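Local coordinates for protein putative Type I topoisomerase (PDB 3M4A) that binds DNA and probably catalyses the ATP-independent breakage, passage and rejoining of single DNA strands, as a type IB topoisomerase, at residues S116-P120 with R121-A125; Y150-S153 with T154-Q157; V160-G164 with N165-F169; K181-D185 with R186-A190; A224-R227 with E228-G231. All blocks are in the same frame, centred on the assembly; numbering follows the deposited sequence.

Contact 1 (S116-P120 with R121-A125); sequences SGLPP and RKVMA. With nucleotides of chain B.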
# COMPACT_ATOMS: atom_id res chain seq x y z
N SER A 116 -17.09 -15.45 -3.85
CA SER A 116 -16.82 -16.86 -3.62
C SER A 116 -15.74 -17.34 -4.58
O SER A 116 -15.54 -16.77 -5.65
CB SER A 116 -18.09 -17.71 -3.74
OG SER A 116 -18.68 -17.56 -5.01
N GLY A 117 -15.05 -18.39 -4.17
CA GLY A 117 -13.95 -18.97 -4.93
C GLY A 117 -12.75 -18.05 -5.04
O GLY A 117 -12.45 -17.31 -4.10
N LEU A 118 -12.06 -18.10 -6.17
CA LEU A 118 -10.85 -17.29 -6.37
C LEU A 118 -10.89 -16.52 -7.70
O LEU A 118 -10.03 -16.74 -8.57
CB LEU A 118 -9.60 -18.17 -6.25
CG LEU A 118 -9.25 -18.73 -4.86
CD1 LEU A 118 -8.10 -19.74 -4.90
CD2 LEU A 118 -8.93 -17.61 -3.88
N PRO A 119 -11.88 -15.62 -7.86
CA PRO A 119 -11.95 -14.82 -9.09
C PRO A 119 -10.86 -13.76 -9.13
O PRO A 119 -10.23 -13.48 -8.10
CB PRO A 119 -13.32 -14.16 -9.01
CG PRO A 119 -13.55 -14.01 -7.52
CD PRO A 119 -12.97 -15.28 -6.93
N PRO A 120 -10.61 -13.16 -10.30
CA PRO A 120 -9.47 -12.26 -10.47
C PRO A 120 -9.39 -11.12 -9.45
O PRO A 120 -8.33 -10.91 -8.85
CB PRO A 120 -9.66 -11.73 -11.89
CG PRO A 120 -10.35 -12.83 -12.57
CD PRO A 120 -11.33 -13.34 -11.58
N ARG A 121 -10.50 -10.42 -9.23
CA ARG A 121 -10.48 -9.28 -8.32
C ARG A 121 -10.26 -9.71 -6.87
O ARG A 121 -9.70 -8.95 -6.09
CB ARG A 121 -11.76 -8.45 -8.44
CG ARG A 121 -11.87 -7.77 -9.80
CD ARG A 121 -13.16 -6.98 -9.91
NE ARG A 121 -13.20 -5.85 -9.00
CZ ARG A 121 -12.74 -4.62 -9.26
NH1 ARG A 121 -12.22 -4.29 -10.43
NH2 ARG A 121 -12.83 -3.70 -8.31
N LYS A 122 -10.71 -10.91 -6.50
CA LYS A 122 -10.45 -11.40 -5.13
C LYS A 122 -8.95 -11.70 -4.92
O LYS A 122 -8.33 -11.30 -3.90
CB LYS A 122 -11.31 -12.62 -4.81
CG LYS A 122 -11.01 -13.19 -3.43
CD LYS A 122 -12.13 -14.03 -2.85
CE LYS A 122 -11.83 -14.40 -1.40
NZ LYS A 122 -13.03 -15.00 -0.73
N VAL A 123 -8.34 -12.37 -5.90
CA VAL A 123 -6.90 -12.66 -5.81
C VAL A 123 -6.10 -11.35 -5.82
O VAL A 123 -5.15 -11.19 -5.05
CB VAL A 123 -6.42 -13.63 -6.90
CG1 VAL A 123 -4.94 -13.95 -6.73
CG2 VAL A 123 -7.21 -14.94 -6.83
N MET A 124 -6.50 -10.39 -6.66
CA MET A 124 -5.84 -9.08 -6.67
C MET A 124 -6.05 -8.29 -5.38
O MET A 124 -5.15 -7.59 -4.94
CB MET A 124 -6.24 -8.27 -7.91
CG MET A 124 -5.64 -8.89 -9.13
SD MET A 124 -5.88 -7.99 -10.68
CE MET A 124 -7.65 -8.01 -10.84
N ALA A 125 -7.23 -8.40 -4.78
CA ALA A 125 -7.47 -7.78 -3.47
C ALA A 125 -6.55 -8.40 -2.40
O ALA A 125 -6.03 -7.67 -1.53
CB ALA A 125 -8.95 -7.92 -3.07
P DG B 8 -16.54 -19.57 -0.38
OP1 DG B 8 -15.56 -19.37 -1.46
OP2 DG B 8 -16.46 -20.78 0.45
O5' DG B 8 -16.54 -18.27 0.55
C5' DG B 8 -16.35 -16.97 0.07
C4' DG B 8 -16.37 -15.99 1.23
O4' DG B 8 -17.70 -15.90 1.78
C3' DG B 8 -15.49 -16.36 2.41
O3' DG B 8 -14.86 -15.19 2.89
C2' DG B 8 -16.45 -16.90 3.46
C1' DG B 8 -17.60 -15.95 3.20
N9 DG B 8 -18.91 -16.31 3.69
C8 DG B 8 -19.46 -17.56 3.83
N7 DG B 8 -20.69 -17.50 4.29
C5 DG B 8 -20.94 -16.15 4.45
C6 DG B 8 -22.10 -15.47 4.90
O6 DG B 8 -23.17 -16.00 5.29
N1 DG B 8 -21.94 -14.11 4.95
C2 DG B 8 -20.79 -13.45 4.52
N2 DG B 8 -20.82 -12.11 4.60
N3 DG B 8 -19.71 -14.06 4.08
C4 DG B 8 -19.85 -15.41 4.07
P DG B 7 -22.96 -22.35 -0.07
OP1 DG B 7 -23.00 -23.38 -1.11
OP2 DG B 7 -23.10 -22.68 1.36
O5' DG B 7 -21.57 -21.56 -0.31
C5' DG B 7 -21.12 -21.26 -1.61
C4' DG B 7 -20.22 -20.04 -1.57
O4' DG B 7 -20.99 -18.88 -1.17
C3' DG B 7 -19.10 -20.13 -0.56
O3' DG B 7 -17.96 -19.46 -1.13
C2' DG B 7 -19.69 -19.43 0.66
C1' DG B 7 -20.42 -18.28 0.00
N9 DG B 7 -21.54 -17.60 0.68
C8 DG B 7 -22.67 -18.22 1.14
N7 DG B 7 -23.55 -17.42 1.68
C5 DG B 7 -22.97 -16.17 1.54
C6 DG B 7 -23.46 -14.91 1.93
O6 DG B 7 -24.53 -14.64 2.50
N1 DG B 7 -22.57 -13.86 1.62
C2 DG B 7 -21.37 -14.07 1.01
N2 DG B 7 -20.63 -12.96 0.80
N3 DG B 7 -20.89 -15.24 0.64
C4 DG B 7 -21.74 -16.27 0.92
P DG B 9 -13.27 -15.11 3.17
OP1 DG B 9 -12.51 -15.28 1.90
OP2 DG B 9 -12.91 -15.90 4.36
O5' DG B 9 -13.27 -13.58 3.62
C5' DG B 9 -13.61 -12.56 2.71
C4' DG B 9 -14.09 -11.31 3.44
O4' DG B 9 -15.32 -11.53 4.17
C3' DG B 9 -13.14 -10.83 4.53
O3' DG B 9 -13.10 -9.42 4.49
C2' DG B 9 -13.67 -11.47 5.83
C1' DG B 9 -15.16 -11.40 5.60
N9 DG B 9 -15.99 -12.48 6.11
C8 DG B 9 -15.72 -13.81 6.04
N7 DG B 9 -16.66 -14.59 6.49
C5 DG B 9 -17.64 -13.70 6.88
C6 DG B 9 -18.91 -13.94 7.44
O6 DG B 9 -19.46 -15.02 7.70
N1 DG B 9 -19.57 -12.76 7.68
C2 DG B 9 -19.09 -11.50 7.42
N2 DG B 9 -19.87 -10.45 7.72
N3 DG B 9 -17.92 -11.27 6.87
C4 DG B 9 -17.24 -12.41 6.66
O HOH W 1 -13.25 -17.79 -1.50
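Lys122 reaches back over the loop before its helix and passes Gly117 on the way to the DNA backbone. Its CD lies 3.5 Å from Gly117 O. Lys122 NZ donates to OP1 of DG9 of chain B at 2.7 Å. The neighbouring phosphate is held by the loop itself: Gly117 N donates to OP1 of DG8 of chain B at 2.9 Å, nearly straight at 170°. One water ties the two grips together. It donates to Gly117 O and to OP1 of DG8 of chain B and accepts from Lys122 NZ. The lysine spans this gap because CG stands anti to the backbone N (chi1 177°) and the chain stays extended to NZ. The carbonyls of Leu113 and Ala115 also contact NZ, so four acceptors surround its three protons. Further in, Pro119 is the N-cap residue. Its O takes a straight bond from Val123 N at 3.1 Å and a weak one from Lys122 N. Pro119 CG packs on Lys122 CB at 3.8 Å. Leu118 CB meets Val123 CG2 at 4.1 Å. Leu118 also packs on helix 186-196 and bonds to strand 205-207. Helix 120-134 starts here, with helix 91-113 and helix 219-230 against it; Arg121 bridges to Asp112.

Contact 2 (Y150-S153 with T154-Q157); sequences YGLS and TLRQ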
# COMPACT_ATOMS: atom_id res chain seq x y z
N TYR A 150 12.63 -12.60 -7.11
CA TYR A 150 11.17 -12.60 -7.06
C TYR A 150 10.58 -11.39 -6.35
O TYR A 150 11.26 -10.73 -5.56
CB TYR A 150 10.69 -13.87 -6.37
CG TYR A 150 11.23 -15.12 -7.02
CD1 TYR A 150 12.36 -15.75 -6.52
CD2 TYR A 150 10.63 -15.63 -8.15
CE1 TYR A 150 12.86 -16.89 -7.12
CE2 TYR A 150 11.11 -16.78 -8.75
CZ TYR A 150 12.22 -17.40 -8.24
OH TYR A 150 12.69 -18.55 -8.86
N GLY A 151 9.33 -11.10 -6.70
CA GLY A 151 8.51 -10.09 -6.06
C GLY A 151 7.14 -10.71 -5.89
O GLY A 151 6.94 -11.86 -6.23
N LEU A 152 6.18 -9.95 -5.41
CA LEU A 152 4.88 -10.55 -5.08
C LEU A 152 4.25 -11.31 -6.26
O LEU A 152 3.80 -12.45 -6.09
CB LEU A 152 3.93 -9.47 -4.56
CG LEU A 152 2.59 -10.00 -4.05
CD1 LEU A 152 2.77 -10.84 -2.79
CD2 LEU A 152 1.63 -8.82 -3.83
N SER A 153 4.22 -10.69 -7.44
CA SER A 153 3.49 -11.26 -8.58
C SER A 153 4.21 -12.44 -9.23
O SER A 153 3.62 -13.15 -10.04
CB SER A 153 3.17 -10.19 -9.62
OG SER A 153 4.32 -9.73 -10.30
N THR A 154 5.47 -12.65 -8.86
CA THR A 154 6.28 -13.74 -9.38
C THR A 154 6.61 -14.81 -8.32
O THR A 154 7.43 -15.69 -8.56
CB THR A 154 7.55 -13.17 -10.06
OG1 THR A 154 8.28 -12.35 -9.15
CG2 THR A 154 7.13 -12.31 -11.25
N LEU A 155 5.93 -14.76 -7.17
CA LEU A 155 6.17 -15.76 -6.14
C LEU A 155 5.69 -17.13 -6.60
O LEU A 155 4.71 -17.25 -7.34
CB LEU A 155 5.47 -15.45 -4.81
CG LEU A 155 5.97 -14.27 -3.99
CD1 LEU A 155 5.25 -14.26 -2.64
CD2 LEU A 155 7.48 -14.33 -3.80
N ARG A 156 6.43 -18.13 -6.16
CA ARG A 156 6.10 -19.50 -6.36
C ARG A 156 5.50 -20.06 -5.07
O ARG A 156 5.71 -19.52 -3.98
CB ARG A 156 7.37 -20.28 -6.74
CG ARG A 156 7.92 -19.88 -8.10
CD ARG A 156 9.31 -20.44 -8.33
NE ARG A 156 9.72 -20.24 -9.71
CZ ARG A 156 9.46 -21.07 -10.73
NH1 ARG A 156 8.79 -22.20 -10.55
NH2 ARG A 156 9.89 -20.75 -11.95
N GLN A 157 4.75 -21.14 -5.20
CA GLN A 157 4.22 -21.80 -4.01
C GLN A 157 5.30 -22.18 -3.01
O GLN A 157 5.05 -22.17 -1.80
CB GLN A 157 3.39 -23.05 -4.37
CG GLN A 157 2.09 -22.70 -5.04
CD GLN A 157 1.15 -23.89 -5.21
OE1 GLN A 157 1.33 -24.94 -4.58
NE2 GLN A 157 0.16 -23.74 -6.07
O HOH W 2 2.57 -15.90 -8.28
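Thr154 holds OG1 between its backbone N and carbonyl carbon (chi1 56°), and this turns the hydroxyl back onto Gly151. Gly151 N donates to Thr154 OG1 at 2.9 Å in a nearly straight bond. The main chain answers in the other direction: Thr154 N donates to Gly151 O at 3.1 Å, from above the carbonyl plane. Leu155 N adds a weak bond to Leu152 O. Together they close a tight 3-10 turn. Tyr150 has CG beside its own backbone N (chi1 -55°), which lays the ring along the outgoing chain. Its CD2 approaches Thr154 O at 3.2 Å. Farther out, Arg156 crosses the phenol with its guanidinium plane 83° from the ring, and CE2 sits at the guanidinium edge. Arg156 also makes a cation-pi contact with Trp202. Leu155 CD2 touches Tyr150 CB at 4.1 Å. Leu152 faces helix 120-134, Thr154 packs on helix 141-147, and Leu155 lies on Phe169 and Phe171 of strand 166-172.

Contact 3 (V160-G164 with N165-F169); sequences VVVDG and NTVTF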
# COMPACT_ATOMS: atom_id res chain seq x y z
N VAL A 160 6.19 -19.87 0.34
CA VAL A 160 5.26 -19.55 1.42
C VAL A 160 4.90 -20.77 2.23
O VAL A 160 4.90 -21.89 1.70
CB VAL A 160 3.98 -18.90 0.83
CG1 VAL A 160 3.15 -19.91 0.06
CG2 VAL A 160 3.15 -18.22 1.94
N VAL A 161 4.58 -20.55 3.51
CA VAL A 161 4.00 -21.59 4.38
C VAL A 161 2.95 -20.92 5.28
O VAL A 161 3.10 -19.76 5.66
CB VAL A 161 5.08 -22.34 5.22
CG1 VAL A 161 5.65 -21.47 6.31
CG2 VAL A 161 4.50 -23.66 5.80
N VAL A 162 1.90 -21.66 5.61
CA VAL A 162 0.83 -21.19 6.48
C VAL A 162 0.81 -22.06 7.75
O VAL A 162 0.75 -23.28 7.67
CB VAL A 162 -0.54 -21.25 5.77
CG1 VAL A 162 -1.65 -20.69 6.65
CG2 VAL A 162 -0.49 -20.52 4.41
N ASP A 163 0.89 -21.43 8.91
CA ASP A 163 0.79 -22.14 10.20
C ASP A 163 -0.28 -21.41 11.01
O ASP A 163 -0.04 -20.34 11.55
CB ASP A 163 2.16 -22.15 10.87
CG ASP A 163 2.15 -22.81 12.23
OD1 ASP A 163 1.42 -23.80 12.42
OD2 ASP A 163 2.91 -22.32 13.08
N GLY A 164 -1.48 -21.99 11.07
CA GLY A 164 -2.63 -21.29 11.62
C GLY A 164 -2.89 -19.98 10.90
O GLY A 164 -3.12 -19.97 9.69
N ASN A 165 -2.84 -18.88 11.65
CA ASN A 165 -3.07 -17.57 11.06
C ASN A 165 -1.79 -16.86 10.64
O ASN A 165 -1.87 -15.70 10.20
CB ASN A 165 -3.83 -16.66 12.01
CG ASN A 165 -5.31 -17.03 12.13
OD1 ASN A 165 -5.94 -17.45 11.17
ND2 ASN A 165 -5.86 -16.83 13.32
N THR A 166 -0.65 -17.51 10.86
CA THR A 166 0.65 -16.95 10.48
C THR A 166 0.96 -17.38 9.04
O THR A 166 1.09 -18.59 8.78
CB THR A 166 1.81 -17.38 11.41
OG1 THR A 166 1.46 -17.11 12.79
CG2 THR A 166 3.09 -16.64 11.05
N VAL A 167 1.10 -16.42 8.13
CA VAL A 167 1.59 -16.74 6.77
C VAL A 167 3.02 -16.23 6.72
O VAL A 167 3.26 -15.08 7.02
CB VAL A 167 0.76 -16.07 5.66
CG1 VAL A 167 1.33 -16.37 4.28
CG2 VAL A 167 -0.70 -16.51 5.71
N THR A 168 3.97 -17.09 6.35
CA THR A 168 5.38 -16.70 6.29
C THR A 168 5.87 -16.86 4.86
O THR A 168 5.64 -17.87 4.24
CB THR A 168 6.25 -17.56 7.24
OG1 THR A 168 5.85 -17.34 8.60
CG2 THR A 168 7.73 -17.21 7.10
N PHE A 169 6.56 -15.84 4.36
CA PHE A 169 7.18 -15.86 3.05
C PHE A 169 8.69 -15.86 3.21
O PHE A 169 9.21 -15.10 4.01
CB PHE A 169 6.78 -14.61 2.27
CG PHE A 169 5.31 -14.48 2.04
CD1 PHE A 169 4.73 -14.99 0.89
CD2 PHE A 169 4.51 -13.82 2.96
CE1 PHE A 169 3.36 -14.86 0.67
CE2 PHE A 169 3.13 -13.69 2.73
CZ PHE A 169 2.58 -14.20 1.58
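Val160 leans across to the opposite strand and packs on both Val167 and Phe169. From its CB, 4.0 Å from Phe169 CD1, the branch that matters is CG2. With chi1 at 70°, CG1 lies between the backbone N and the carbonyl carbon, which leaves CG2 anti to N and directed at the partner strand. CG2 lies over one face of the Phe169 ring, 4.0 Å from the centroid and offset toward the rim, a CH-pi contact. Val160 CG2 also lies against Thr168 O at 3.4 Å, and it presses on Val167 CG1 at 3.5 Å, a close methyl-methyl approach. Farther along this face Val162 CG2 meets Val167 CG2 at 4.2 Å. On the other face Val161 and Thr168 run alongside each other, with Val161 CG1 4.1 Å from Thr168 CB.

The backbones pair as a two-stranded antiparallel hairpin. Val161 and Thr168 form a hydrogen-bonded pair, with Thr168 N to Val161 O at 2.9 Å and 176°. Asp163 and Thr166 form the next one, with Asp163 N to Thr166 O at 2.8 Å. A type II' turn through Gly164 and Asn165 closes the hairpin. Gly164 has a positive phi of 57°, as the first inner position of such a turn requires. The valine and phenylalanine face rests on helix 186-196, where Val160 touches Leu196 and Val162 touches Met192. Strand 166-172 is the middle strand of its sheet and pairs on its other edge with strand 178-183.

Contact 4 (K181-D185 with R186-A190); sequences KATSD and RTLAA. With nucleotides of chain B.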
# COMPACT_ATOMS: atom_id res chain seq x y z
N LYS A 181 8.95 -12.21 5.20
CA LYS A 181 7.78 -11.41 5.48
C LYS A 181 6.76 -12.30 6.14
O LYS A 181 6.79 -13.49 5.97
CB LYS A 181 7.21 -10.87 4.18
CG LYS A 181 8.22 -10.00 3.44
CD LYS A 181 7.63 -9.30 2.27
CE LYS A 181 8.62 -8.33 1.65
NZ LYS A 181 8.88 -7.10 2.47
N ALA A 182 5.87 -11.71 6.92
CA ALA A 182 4.86 -12.50 7.64
C ALA A 182 3.62 -11.68 7.87
O ALA A 182 3.69 -10.46 8.01
CB ALA A 182 5.41 -13.01 8.97
N THR A 183 2.49 -12.36 7.94
CA THR A 183 1.19 -11.70 8.18
C THR A 183 0.41 -12.49 9.23
O THR A 183 0.68 -13.66 9.43
CB THR A 183 0.33 -11.60 6.88
OG1 THR A 183 -0.01 -12.89 6.38
CG2 THR A 183 1.08 -10.78 5.80
N SER A 184 -0.55 -11.82 9.86
CA SER A 184 -1.37 -12.42 10.92
C SER A 184 -2.87 -12.40 10.62
O SER A 184 -3.67 -12.93 11.41
CB SER A 184 -1.09 -11.73 12.26
OG SER A 184 -1.33 -10.32 12.20
N ASP A 185 -3.25 -11.81 9.48
CA ASP A 185 -4.65 -11.64 9.11
C ASP A 185 -5.31 -12.98 8.80
O ASP A 185 -4.77 -13.80 8.05
CB ASP A 185 -4.75 -10.74 7.88
CG ASP A 185 -6.19 -10.53 7.42
OD1 ASP A 185 -6.99 -9.97 8.21
OD2 ASP A 185 -6.51 -10.92 6.29
N ARG A 186 -6.49 -13.21 9.39
CA ARG A 186 -7.25 -14.44 9.21
C ARG A 186 -7.60 -14.70 7.76
O ARG A 186 -7.53 -15.85 7.28
CB ARG A 186 -8.57 -14.37 10.01
CG ARG A 186 -8.44 -14.41 11.49
CD ARG A 186 -9.84 -14.26 12.12
NE ARG A 186 -10.40 -12.90 12.04
CZ ARG A 186 -11.64 -12.57 12.40
NH1 ARG A 186 -12.48 -13.48 12.84
NH2 ARG A 186 -12.06 -11.31 12.33
N THR A 187 -8.02 -13.64 7.07
CA THR A 187 -8.49 -13.74 5.68
C THR A 187 -7.33 -14.13 4.76
O THR A 187 -7.47 -15.03 3.94
CB THR A 187 -9.21 -12.45 5.26
OG1 THR A 187 -10.40 -12.35 6.05
CG2 THR A 187 -9.57 -12.46 3.78
N LEU A 188 -6.17 -13.51 4.95
CA LEU A 188 -4.99 -13.91 4.19
C LEU A 188 -4.65 -15.36 4.42
O LEU A 188 -4.39 -16.07 3.47
CB LEU A 188 -3.77 -13.05 4.52
CG LEU A 188 -3.77 -11.61 3.97
CD1 LEU A 188 -2.61 -10.78 4.50
CD2 LEU A 188 -3.76 -11.60 2.44
N ALA A 189 -4.64 -15.80 5.69
CA ALA A 189 -4.28 -17.19 5.97
C ALA A 189 -5.23 -18.19 5.33
O ALA A 189 -4.79 -19.14 4.68
CB ALA A 189 -4.15 -17.43 7.48
N ALA A 190 -6.53 -17.95 5.45
CA ALA A 190 -7.53 -18.87 4.89
C ALA A 190 -7.44 -18.97 3.36
O ALA A 190 -7.50 -20.06 2.77
CB ALA A 190 -8.92 -18.41 5.29
P DC B 10 -12.07 -8.63 5.42
OP1 DC B 10 -11.85 -7.31 4.82
OP2 DC B 10 -10.87 -9.45 5.73
O5' DC B 10 -12.84 -8.40 6.79
C5' DC B 10 -14.03 -7.59 6.79
C4' DC B 10 -14.71 -7.70 8.13
O4' DC B 10 -15.24 -9.06 8.30
C3' DC B 10 -13.82 -7.44 9.35
O3' DC B 10 -14.54 -6.74 10.34
C2' DC B 10 -13.50 -8.83 9.85
C1' DC B 10 -14.85 -9.48 9.60
N1 DC B 10 -14.86 -10.96 9.62
C2 DC B 10 -16.07 -11.58 9.96
O2 DC B 10 -17.07 -10.89 10.23
N3 DC B 10 -16.11 -12.93 10.00
C4 DC B 10 -15.03 -13.65 9.72
N4 DC B 10 -15.14 -14.98 9.77
C5 DC B 10 -13.79 -13.03 9.37
C6 DC B 10 -13.76 -11.70 9.34
P DG B 11 -14.07 -5.32 10.85
OP1 DG B 11 -14.22 -4.41 9.70
OP2 DG B 11 -12.82 -5.51 11.61
O5' DG B 11 -15.25 -5.00 11.88
C5' DG B 11 -16.59 -4.85 11.47
C4' DG B 11 -17.54 -5.36 12.53
O4' DG B 11 -17.55 -6.82 12.55
C3' DG B 11 -17.16 -4.94 13.95
O3' DG B 11 -18.36 -4.59 14.63
C2' DG B 11 -16.46 -6.17 14.52
C1' DG B 11 -17.20 -7.31 13.85
N9 DG B 11 -16.47 -8.56 13.66
C8 DG B 11 -15.18 -8.69 13.25
N7 DG B 11 -14.79 -9.92 13.13
C5 DG B 11 -15.91 -10.66 13.47
C6 DG B 11 -16.08 -12.05 13.52
O6 DG B 11 -15.25 -12.94 13.29
N1 DG B 11 -17.36 -12.41 13.91
C2 DG B 11 -18.35 -11.50 14.22
N2 DG B 11 -19.53 -12.05 14.58
N3 DG B 11 -18.21 -10.18 14.19
C4 DG B 11 -16.96 -9.83 13.79
P DG B 9 -13.27 -15.11 3.17
OP1 DG B 9 -12.51 -15.28 1.90
OP2 DG B 9 -12.91 -15.90 4.36
O5' DG B 9 -13.27 -13.58 3.62
C5' DG B 9 -13.61 -12.56 2.71
C4' DG B 9 -14.09 -11.31 3.44
O4' DG B 9 -15.32 -11.53 4.17
C3' DG B 9 -13.14 -10.83 4.53
O3' DG B 9 -13.10 -9.42 4.49
C2' DG B 9 -13.67 -11.47 5.83
C1' DG B 9 -15.16 -11.40 5.60
N9 DG B 9 -15.99 -12.48 6.11
C8 DG B 9 -15.72 -13.81 6.04
N7 DG B 9 -16.66 -14.59 6.49
C5 DG B 9 -17.64 -13.70 6.88
C6 DG B 9 -18.91 -13.94 7.44
O6 DG B 9 -19.46 -15.02 7.70
N1 DG B 9 -19.57 -12.76 7.68
C2 DG B 9 -19.09 -11.50 7.42
N2 DG B 9 -19.87 -10.45 7.72
N3 DG B 9 -17.92 -11.27 6.87
C4 DG B 9 -17.24 -12.41 6.66
O HOH W 3 -7.53 -11.25 11.34
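Asp185 turns its carboxylate back over the first turn of the helix that follows it. CG is anti to the backbone N (chi1 179°), which brings OD2 to the amide of Leu188. Leu188 N donates to Asp185 OD2 at 2.9 Å, meeting it from above the carboxylate plane. OD2 also forms a salt bridge with Arg129, so one oxygen serves the helix start and a neighbouring helix. Ala189 N donates to Asp185 O at 3.1 Å and begins the regular helical bonding. Leu188 stands at about a right angle to Thr183, with CD1 3.8 Å from Thr183 OG1. This is an N-capped helix start following a strand: strand 178-183 ends, Ser184 and Asp185 turn the chain, and helix 186-196 sets out with its N-terminus at the DNA. Arg186 extends from that end into the major groove. Its guanidinium presents an edge to DG11 of chain B, with NH1 donating to O6 at 2.9 Å and NH2 to N7 at 3.2 Å. This is a two-bond contact to the major-groove edge of a guanine. One guanidinium face meets C5 and C6 of DC10 of chain B, with C5 3.6 Å above the guanidinium plane and offset toward the rim. A water accepts from Arg186 N and bonds weakly to Asp185 OD1 and Arg186 NE. Thr187 OG1 donates to OP2 of DC10 of chain B at 3.0 Å, taking hold of the phosphate backbone.

Contact 5 (A224-R227 with E228-G231); sequences AYLR and EVIG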
# COMPACT_ATOMS: atom_id res chain seq x y z
N ALA A 224 -3.06 -2.59 -13.03
CA ALA A 224 -4.34 -2.01 -13.49
C ALA A 224 -5.39 -1.93 -12.39
O ALA A 224 -6.13 -0.95 -12.29
CB ALA A 224 -4.88 -2.79 -14.70
N TYR A 225 -5.45 -2.98 -11.57
CA TYR A 225 -6.33 -3.02 -10.41
C TYR A 225 -5.97 -1.90 -9.43
O TYR A 225 -6.85 -1.18 -8.95
CB TYR A 225 -6.23 -4.39 -9.74
CG TYR A 225 -7.10 -4.59 -8.51
CD1 TYR A 225 -8.45 -4.88 -8.64
CD2 TYR A 225 -6.57 -4.47 -7.23
CE1 TYR A 225 -9.26 -5.07 -7.54
CE2 TYR A 225 -7.36 -4.65 -6.11
CZ TYR A 225 -8.71 -4.96 -6.27
OH TYR A 225 -9.54 -5.14 -5.18
N LEU A 226 -4.68 -1.76 -9.15
CA LEU A 226 -4.19 -0.68 -8.28
C LEU A 226 -4.53 0.70 -8.85
O LEU A 226 -4.97 1.59 -8.12
CB LEU A 226 -2.68 -0.80 -8.04
CG LEU A 226 -2.22 -2.01 -7.23
CD1 LEU A 226 -0.71 -2.05 -7.10
CD2 LEU A 226 -2.89 -2.00 -5.85
N ARG A 227 -4.37 0.90 -10.16
CA ARG A 227 -4.78 2.17 -10.76
C ARG A 227 -6.24 2.48 -10.43
O ARG A 227 -6.56 3.62 -10.06
CB ARG A 227 -4.56 2.17 -12.27
CG ARG A 227 -3.11 2.31 -12.67
CD ARG A 227 -2.94 2.82 -14.11
NE ARG A 227 -3.62 1.98 -15.09
CZ ARG A 227 -3.18 0.79 -15.52
NH1 ARG A 227 -2.05 0.27 -15.05
NH2 ARG A 227 -3.88 0.12 -16.42
N GLU A 228 -7.11 1.48 -10.52
CA GLU A 228 -8.51 1.65 -10.16
C GLU A 228 -8.70 2.02 -8.70
O GLU A 228 -9.43 2.97 -8.41
CB GLU A 228 -9.33 0.39 -10.46
CG GLU A 228 -10.79 0.55 -10.02
CD GLU A 228 -11.60 -0.72 -10.12
OE1 GLU A 228 -11.20 -1.62 -10.86
OE2 GLU A 228 -12.64 -0.81 -9.43
N VAL A 229 -8.06 1.29 -7.78
CA VAL A 229 -8.40 1.41 -6.36
C VAL A 229 -7.58 2.46 -5.61
O VAL A 229 -8.03 2.92 -4.56
CB VAL A 229 -8.35 0.06 -5.61
CG1 VAL A 229 -9.37 -0.93 -6.22
CG2 VAL A 229 -6.95 -0.53 -5.60
N ILE A 230 -6.41 2.84 -6.12
CA ILE A 230 -5.59 3.89 -5.48
C ILE A 230 -4.99 4.97 -6.41
O ILE A 230 -4.40 5.92 -5.91
CB ILE A 230 -4.43 3.31 -4.61
CG1 ILE A 230 -3.49 2.43 -5.44
CG2 ILE A 230 -5.00 2.56 -3.43
CD1 ILE A 230 -2.12 2.17 -4.79
N GLY A 231 -5.10 4.82 -7.73
CA GLY A 231 -4.51 5.82 -8.64
C GLY A 231 -4.95 7.24 -8.27
O GLY A 231 -6.10 7.43 -7.92
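Leu226 O is gripped by two amides. Ile230 N donates to it at 2.8 Å, a sound helical bond at 161°. Gly231 N adds a weak bond at 3.3 Å and gives a second weak one to Arg227 O. One residue earlier Val229 N donates to Tyr225 O at 3.0 Å, in the carbonyl plane. The side chains pack along the same turn. Tyr225 has CG anti to its backbone N (chi1 -180°), which brings the ring alongside Val229. Val229 CG1 sits over one ring face, 4.3 Å from the centroid and 18° off the normal, a CH-pi contact. Its CG2 also reaches Leu226 CD2. Leu226 CB meets Ile230 CG1 at 4.2 Å. The polar ends bond to neighbouring helices: Tyr225 OH bonds Asp112, and Glu228 forms a salt bridge with Arg121. Arg4 takes the carbonyls of Glu228 and Gly231. This is i to i+4 bonding in the C-terminal part of helix 219-230, an alpha-helix packed within the catalytic core of a type IB topoisomerase.

In the fold
Contacts 2 and 5 are buried, contacts 1 and 4 are partly buried, and contact 3 lies at the surface. Contacts 1 and 4 are both helix starts on the DNA. Contact 1 takes phosphates through a loop amide and a lysine; contact 4 adds a contact to a base by an arginine. The other three bond within the protein. Contact 2 is a turn held by main-chain and hydroxyl bonds. Contact 3 pairs backbones and sets a methyl on a ring. Contact 5 combines helical amide bonds with apolar packing. Contacts 3 and 4 share one antiparallel sheet, and their centres are about 7 Å apart. Contacts 1 and 5 lie on helices 120-134 and 219-230, which pack together.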